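Local coordinates for competence/damage-inducible protein CinA (Agrobacterium tumefaciens, PDB 2A9S) that is of unknown function but belongs to the CinA competence/damage-inducible family, whose relatives deamidate nicotinamide mononucleotide, an activity it may share, at residues Leu5-Gly8 with Asp9-Glu12; Glu118-Val121 with Gly122-His125; Ala153-Arg156 with Thr157-Met161. All coordinates share one frame; numbering follows the deposited sequence.

The three contacts come in series along the chain. Interaction 1 starts the N-terminal helix 8-24, interaction 2 is the turn leading into strand 123-130, and interaction 3 lies within the C-terminal helix 147-167. Interactions 1 and 3 have centres about 11 Å apart and touch: a salt bridge joins D9 to R156, and I10 packs on V155. Interactions 2 and 3 have centres about 15 Å apart and touch where V124 meets T154. Interactions 1 and 2 do not touch; their centres are about 24 Å apart. Helix 147-167 therefore lies between the N-terminal helix and the mixed sheet, and the first and last helices of the chain are packed together within one fold.

Interaction 1: Leu5-Gly8 with Asp9-Glu12; sequences LFPG and DIEE
E12 N is hydrogen-bonded to G8 O at 2.8 Å. Beside it, E11 N reaches P7 O at 3.0 Å in a nearly straight bond (168°). P7 is the N-cap residue, so these two bonds form the first turn of helix 8-24. I10 carries the apolar contact with two branches. Its chi1 of -69° sets CG1 beside the backbone N and CG2 anti to it, which sends the branches to different partners. I10 CD1 lies alongside the proline ring, 3.9 Å from P7 CD. I10 CG2 meets F6 CB at 4.0 Å, the two side chains crossing at a slant. A water accepts the N-H of F6 at 3.2 Å and lies in plane at the edge of the F6 ring. It gives only a weak bond to E11 OE1. The stronger partner of E11 is R15, which pairs with OE2. D9 OD2 pairs with R156. F6 also packs on L5 of the second subunit. D9 and E11 thus put two carboxylates on the first turn, where their charges probably suit the helix N-terminus, while F6, P7 and I10 supply its apolar side.

Interaction 2: Glu118-Val121 with Gly122-His125; sequences EKPV and GLVH
The backbone folds back in a type II beta turn from P120 to L123, closed by a hydrogen bond from L123 N to P120 O at 3.1 Å. The turn ends the loop after strand 102-108 and starts strand 123-130 of the mixed sheet. G122 holds its third position with a phi of 97°, a region that glycine enters easily and that is usual at this place in such turns. The closing N-H is not in the plane of the P120 carbonyl; L123 N is tilted 34° from it. G122 N also lies near this carbonyl, 3.3 Å from P120 O, but the angle is too poor for a bond. The turn therefore has a single closing bond between its ends.

L123 carries most of the side-chain contact. Its CG stands anti to the backbone N (chi1 167°), and the side chain turns back over the residues that lead into the turn. L123 CD2 rests on the base of K119, 3.8 Å from K119 CA and 3.9 Å from K119 CB. The next carbon, K119 CG, is 4.0 Å from the same methyl. Only the first carbons of the lysine take part; its amine leads away. L123 CB packs at 4.1 Å against CD of the P120 ring. Both side chains meet L123 at a slant, not alongside.

L123 also touches E139 and R141 of strand 135-141. V121 points away from the strand that follows and packs on I150 of helix 147-167. Backbone bonds tie G122 and L123 to I109. At the closure itself, L123 CB lies 3.3 Å from P120 O, the same oxygen that takes the L123 N-H.

Interaction 3: Ala153-Arg156 with Thr157-Met161; sequences ATVR and TALEM
R156 and E160 lie side by side one turn apart, pointing the same way, and the E160 carboxylate touches the aliphatic part of R156. E160 OE2 sits 3.5 Å from R156 CG and 3.7 Å from R156 CD. The charged ends do not meet: R156 NE and E160 OE2 are 5.0 Å apart, and the guanidinium and carboxylate planes are turned 52° from each other. Any attraction between them is probably modest. R156 leaves the helix extended, then bends at chi3 (-63°), and this swings its guanidinium toward D9, its salt-bridge partner on helix 8-24.

On another side of the helix V155 and L159 also run alongside each other, V155 CG1 to L159 CD1 at 4.0 Å. The branch point of the leucine lies close to the backbone, with L159 CG 3.3 Å from V155 O. The small methyl of A158 does the same one residue earlier, with CB 3.3 Å from T154 O.

These side chains are set in place by regular helical bonds, each amide reaching the carbonyl four residues back. T157 N bonds to A153 O, A158 N to T154 O, L159 N to V155 O and E160 N to R156 O. The shortest of the four is A158 N to T154 O at 2.8 Å. The bond from E160 N to R156 O is nearly straight (171°).

Both buried threonine hydroxyls are satisfied, T157 OG1 by the hydroxyl of Y142 and T154 OG1 by I150 O, one turn earlier in the same helix. Farther out, V155 and L159 pack on helices 38-43 and 8-24, while T154 and T157 touch strand 123-130, so this helix joins two helices to the sheet.

Interaction 1: Leu5-Gly8 with Asp9-Glu12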
loop_
_atom_site.group_PDB
_atom_site.type_symbol
_atom_site.label_atom_id
_atom_site.label_comp_id
_atom_site.label_asym_id
_atom_site.label_seq_id
_atom_site.Cartn_x
_atom_site.Cartn_y
_atom_site.Cartn_z
ATOM N N LEU A 5 15.248 -3.278 -4.636
ATOM C CA LEU A 5 14.080 -4.169 -4.620
ATOM C C LEU A 5 13.391 -4.080 -5.973
ATOM O O LEU A 5 13.119 -5.100 -6.591
ATOM C CB LEU A 5 13.106 -3.848 -3.452
ATOM C CG LEU A 5 11.799 -4.653 -3.363
ATOM C CD1 LEU A 5 12.027 -6.162 -3.138
ATOM C CD2 LEU A 5 10.839 -4.113 -2.286
ATOM N N PHE A 6 13.112 -2.860 -6.430
ATOM C CA PHE A 6 12.457 -2.647 -7.733
ATOM C C PHE A 6 13.457 -2.537 -8.880
ATOM O O PHE A 6 14.623 -2.221 -8.636
ATOM C CB PHE A 6 11.597 -1.372 -7.712
ATOM C CG PHE A 6 10.380 -1.491 -6.821
ATOM C CD1 PHE A 6 9.176 -1.947 -7.348
ATOM C CD2 PHE A 6 10.460 -1.196 -5.453
ATOM C CE1 PHE A 6 8.053 -2.084 -6.499
ATOM C CE2 PHE A 6 9.347 -1.292 -4.616
ATOM C CZ PHE A 6 8.146 -1.744 -5.159
ATOM N N PRO A 7 12.994 -2.753 -10.127
ATOM C CA PRO A 7 13.837 -2.483 -11.307
ATOM C C PRO A 7 14.443 -1.071 -11.279
ATOM O O PRO A 7 13.770 -0.103 -10.905
ATOM C CB PRO A 7 12.869 -2.606 -12.466
ATOM C CG PRO A 7 11.829 -3.581 -11.984
ATOM C CD PRO A 7 11.663 -3.262 -10.518
ATOM N N GLY A 8 15.701 -0.965 -11.701
ATOM C CA GLY A 8 16.456 0.282 -11.676
ATOM C C GLY A 8 15.750 1.512 -12.221
ATOM O O GLY A 8 15.842 2.602 -11.620
ATOM N N ASP A 9 15.045 1.348 -13.345
ATOM C CA ASP A 9 14.364 2.471 -13.927
ATOM C C ASP A 9 13.164 2.939 -13.068
ATOM O O ASP A 9 12.924 4.147 -12.986
ATOM C CB ASP A 9 14.020 2.237 -15.402
ATOM C CG ASP A 9 12.778 1.389 -15.599
ATOM O OD1 ASP A 9 12.717 0.235 -15.095
ATOM O OD2 ASP A 9 11.866 1.888 -16.289
ATOM N N ILE A 10 12.452 1.994 -12.425
ATOM C CA ILE A 10 11.359 2.324 -11.493
ATOM C C ILE A 10 11.893 3.073 -10.275
ATOM O O ILE A 10 11.350 4.136 -9.904
ATOM C CB ILE A 10 10.554 1.086 -11.071
ATOM C CG1 ILE A 10 9.747 0.543 -12.288
ATOM C CG2 ILE A 10 9.670 1.388 -9.838
ATOM C CD1 ILE A 10 9.002 -0.784 -11.993
ATOM N N GLU A 11 12.971 2.548 -9.681
ATOM C CA GLU A 11 13.663 3.265 -8.620
ATOM C C GLU A 11 14.134 4.681 -9.049
ATOM O O GLU A 11 13.949 5.659 -8.282
ATOM C CB GLU A 11 14.830 2.457 -8.117
ATOM C CG GLU A 11 15.403 3.017 -6.877
ATOM C CD GLU A 11 16.712 2.373 -6.540
ATOM O OE1 GLU A 11 16.855 1.154 -6.818
ATOM O OE2 GLU A 11 17.589 3.088 -5.997
ATOM N N GLU A 12 14.693 4.795 -10.264
ATOM C CA GLU A 12 15.062 6.113 -10.854
ATOM C C GLU A 12 13.854 7.055 -10.892
ATOM O O GLU A 12 13.951 8.247 -10.508
ATOM C CB GLU A 12 15.650 5.944 -12.283
ATOM C CG GLU A 12 16.295 7.214 -12.894
ATOM C CD GLU A 12 16.850 7.093 -14.366
ATOM O OE1 GLU A 12 16.343 6.285 -15.224
ATOM O OE2 GLU A 12 17.799 7.874 -14.683
HETATM O O HOH W 1 13.902 0.038 -5.379
#

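Interaction 2: Glu118-Val121 with Gly122-His125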
loop_
_atom_site.group_PDB
_atom_site.type_symbol
_atom_site.label_atom_id
_atom_site.label_comp_id
_atom_site.label_asym_id
_atom_site.label_seq_id
_atom_site.Cartn_x
_atom_site.Cartn_y
_atom_site.Cartn_z
ATOM N N GLU A 118 -13.140 -8.244 -23.824
ATOM C CA GLU A 118 -13.309 -6.817 -23.621
ATOM C C GLU A 118 -12.318 -6.298 -22.585
ATOM O O GLU A 118 -11.816 -5.202 -22.723
ATOM C CB GLU A 118 -14.729 -6.490 -23.145
ATOM C CG GLU A 118 -15.798 -6.870 -24.180
ATOM C CD GLU A 118 -16.405 -8.260 -23.980
ATOM O OE1 GLU A 118 -15.706 -9.235 -23.571
ATOM O OE2 GLU A 118 -17.625 -8.355 -24.252
ATOM N N LYS A 119 -12.048 -7.097 -21.553
ATOM C CA LYS A 119 -11.145 -6.664 -20.477
ATOM C C LYS A 119 -10.080 -7.770 -20.254
ATOM O O LYS A 119 -10.228 -8.616 -19.368
ATOM C CB LYS A 119 -11.942 -6.337 -19.200
ATOM C CG LYS A 119 -12.955 -5.176 -19.377
ATOM C CD LYS A 119 -13.631 -4.786 -18.104
ATOM C CE LYS A 119 -14.397 -3.465 -18.237
ATOM N NZ LYS A 119 -15.527 -3.588 -19.183
ATOM N N PRO A 120 -9.056 -7.805 -21.114
ATOM C CA PRO A 120 -8.076 -8.893 -21.031
ATOM C C PRO A 120 -7.100 -8.704 -19.871
ATOM O O PRO A 120 -6.931 -7.578 -19.364
ATOM C CB PRO A 120 -7.320 -8.799 -22.352
ATOM C CG PRO A 120 -7.473 -7.326 -22.773
ATOM C CD PRO A 120 -8.791 -6.865 -22.230
ATOM N N VAL A 121 -6.476 -9.800 -19.458
ATOM C CA VAL A 121 -5.325 -9.703 -18.565
ATOM C C VAL A 121 -4.341 -8.675 -19.148
ATOM O O VAL A 121 -4.104 -8.664 -20.351
ATOM C CB VAL A 121 -4.667 -11.088 -18.347
ATOM C CG1 VAL A 121 -3.390 -10.968 -17.461
ATOM C CG2 VAL A 121 -5.705 -12.071 -17.704
ATOM N N GLY A 122 -3.817 -7.791 -18.290
ATOM C CA GLY A 122 -2.866 -6.774 -18.729
ATOM C C GLY A 122 -3.486 -5.399 -19.020
ATOM O O GLY A 122 -2.757 -4.424 -19.246
ATOM N N LEU A 123 -4.813 -5.329 -19.026
ATOM C CA LEU A 123 -5.522 -4.067 -19.185
ATOM C C LEU A 123 -5.475 -3.304 -17.871
ATOM O O LEU A 123 -5.873 -3.838 -16.828
ATOM C CB LEU A 123 -7.003 -4.304 -19.545
ATOM C CG LEU A 123 -7.892 -3.062 -19.434
ATOM C CD1 LEU A 123 -7.544 -2.018 -20.473
ATOM C CD2 LEU A 123 -9.364 -3.434 -19.507
ATOM N N VAL A 124 -5.004 -2.062 -17.900
ATOM C CA VAL A 124 -4.903 -1.291 -16.666
ATOM C C VAL A 124 -5.337 0.136 -16.996
ATOM O O VAL A 124 -4.893 0.698 -17.998
ATOM C CB VAL A 124 -3.450 -1.257 -16.092
ATOM C CG1 VAL A 124 -3.360 -0.322 -14.830
ATOM C CG2 VAL A 124 -2.913 -2.662 -15.772
ATOM N N HIS A 125 -6.197 0.696 -16.162
ATOM C CA HIS A 125 -6.593 2.098 -16.278
ATOM C C HIS A 125 -5.852 2.875 -15.187
ATOM O O HIS A 125 -5.886 2.480 -14.019
ATOM C CB HIS A 125 -8.103 2.245 -16.116
ATOM C CG HIS A 125 -8.872 1.834 -17.342
ATOM N ND1 HIS A 125 -9.002 2.654 -18.442
ATOM C CD2 HIS A 125 -9.472 0.668 -17.668
ATOM C CE1 HIS A 125 -9.686 2.029 -19.381
ATOM N NE2 HIS A 125 -9.996 0.826 -18.933
#

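Interaction 3: Ala153-Arg156 with Thr157-Met161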
loop_
_atom_site.group_PDB
_atom_site.type_symbol
_atom_site.label_atom_id
_atom_site.label_comp_id
_atom_site.label_asym_id
_atom_site.label_seq_id
_atom_site.Cartn_x
_atom_site.Cartn_y
_atom_site.Cartn_z
ATOM N N ALA A 153 4.980 -3.104 -14.469
ATOM C CA ALA A 153 4.709 -2.248 -15.623
ATOM C C ALA A 153 3.756 -1.112 -15.223
ATOM O O ALA A 153 3.951 0.062 -15.608
ATOM C CB ALA A 153 4.063 -3.079 -16.763
ATOM N N THR A 154 2.771 -1.465 -14.404
ATOM C CA THR A 154 1.821 -0.469 -13.891
ATOM C C THR A 154 2.499 0.568 -12.979
ATOM O O THR A 154 2.237 1.790 -13.097
ATOM C CB THR A 154 0.613 -1.152 -13.175
ATOM O OG1 THR A 154 -0.076 -1.982 -14.121
ATOM C CG2 THR A 154 -0.397 -0.100 -12.615
ATOM N N VAL A 155 3.363 0.095 -12.084
ATOM C CA VAL A 155 4.124 0.997 -11.193
ATOM C C VAL A 155 4.900 2.002 -12.038
ATOM O O VAL A 155 4.807 3.220 -11.807
ATOM C CB VAL A 155 5.071 0.231 -10.199
ATOM C CG1 VAL A 155 5.994 1.220 -9.486
ATOM C CG2 VAL A 155 4.263 -0.633 -9.160
ATOM N N ARG A 156 5.625 1.497 -13.048
ATOM C CA ARG A 156 6.368 2.372 -13.950
ATOM C C ARG A 156 5.465 3.475 -14.560
ATOM O O ARG A 156 5.737 4.692 -14.454
ATOM C CB ARG A 156 7.032 1.549 -15.056
ATOM C CG ARG A 156 7.801 2.474 -16.056
ATOM C CD ARG A 156 8.489 1.681 -17.148
ATOM N NE ARG A 156 9.501 0.799 -16.592
ATOM C CZ ARG A 156 9.392 -0.526 -16.553
ATOM N NH1 ARG A 156 8.321 -1.113 -17.093
ATOM N NH2 ARG A 156 10.357 -1.271 -15.999
ATOM N N THR A 157 4.376 3.068 -15.197
ATOM C CA THR A 157 3.505 4.052 -15.850
ATOM C C THR A 157 2.930 5.050 -14.836
ATOM O O THR A 157 2.841 6.240 -15.138
ATOM C CB THR A 157 2.373 3.351 -16.623
ATOM O OG1 THR A 157 2.942 2.367 -17.511
ATOM C CG2 THR A 157 1.528 4.376 -17.407
ATOM N N ALA A 158 2.531 4.559 -13.656
ATOM C CA ALA A 158 1.992 5.394 -12.573
ATOM C C ALA A 158 2.990 6.508 -12.208
ATOM O O ALA A 158 2.620 7.700 -12.082
ATOM C CB ALA A 158 1.703 4.519 -11.369
ATOM N N LEU A 159 4.260 6.123 -12.076
ATOM C CA LEU A 159 5.313 7.084 -11.712
ATOM C C LEU A 159 5.572 8.089 -12.836
ATOM O O LEU A 159 5.697 9.292 -12.568
ATOM C CB LEU A 159 6.593 6.352 -11.275
ATOM C CG LEU A 159 6.409 5.425 -10.036
ATOM C CD1 LEU A 159 7.759 4.842 -9.669
ATOM C CD2 LEU A 159 5.761 6.119 -8.803
ATOM N N GLU A 160 5.591 7.606 -14.079
ATOM C CA GLU A 160 5.682 8.470 -15.272
ATOM C C GLU A 160 4.594 9.536 -15.288
ATOM O O GLU A 160 4.867 10.726 -15.535
ATOM C CB GLU A 160 5.625 7.624 -16.554
ATOM C CG GLU A 160 6.895 6.786 -16.740
ATOM C CD GLU A 160 6.767 5.765 -17.875
ATOM O OE1 GLU A 160 5.636 5.547 -18.382
ATOM O OE2 GLU A 160 7.806 5.186 -18.264
ATOM N N MET A 161 3.368 9.126 -14.974
ATOM C CA MET A 161 2.231 10.033 -14.932
ATOM C C MET A 161 2.290 11.078 -13.823
ATOM O O MET A 161 1.905 12.238 -14.056
ATOM C CB MET A 161 0.918 9.254 -14.857
ATOM C CG MET A 161 0.623 8.459 -16.124
ATOM S SD MET A 161 -0.779 7.341 -15.919
ATOM C CE MET A 161 -2.144 8.487 -15.654
#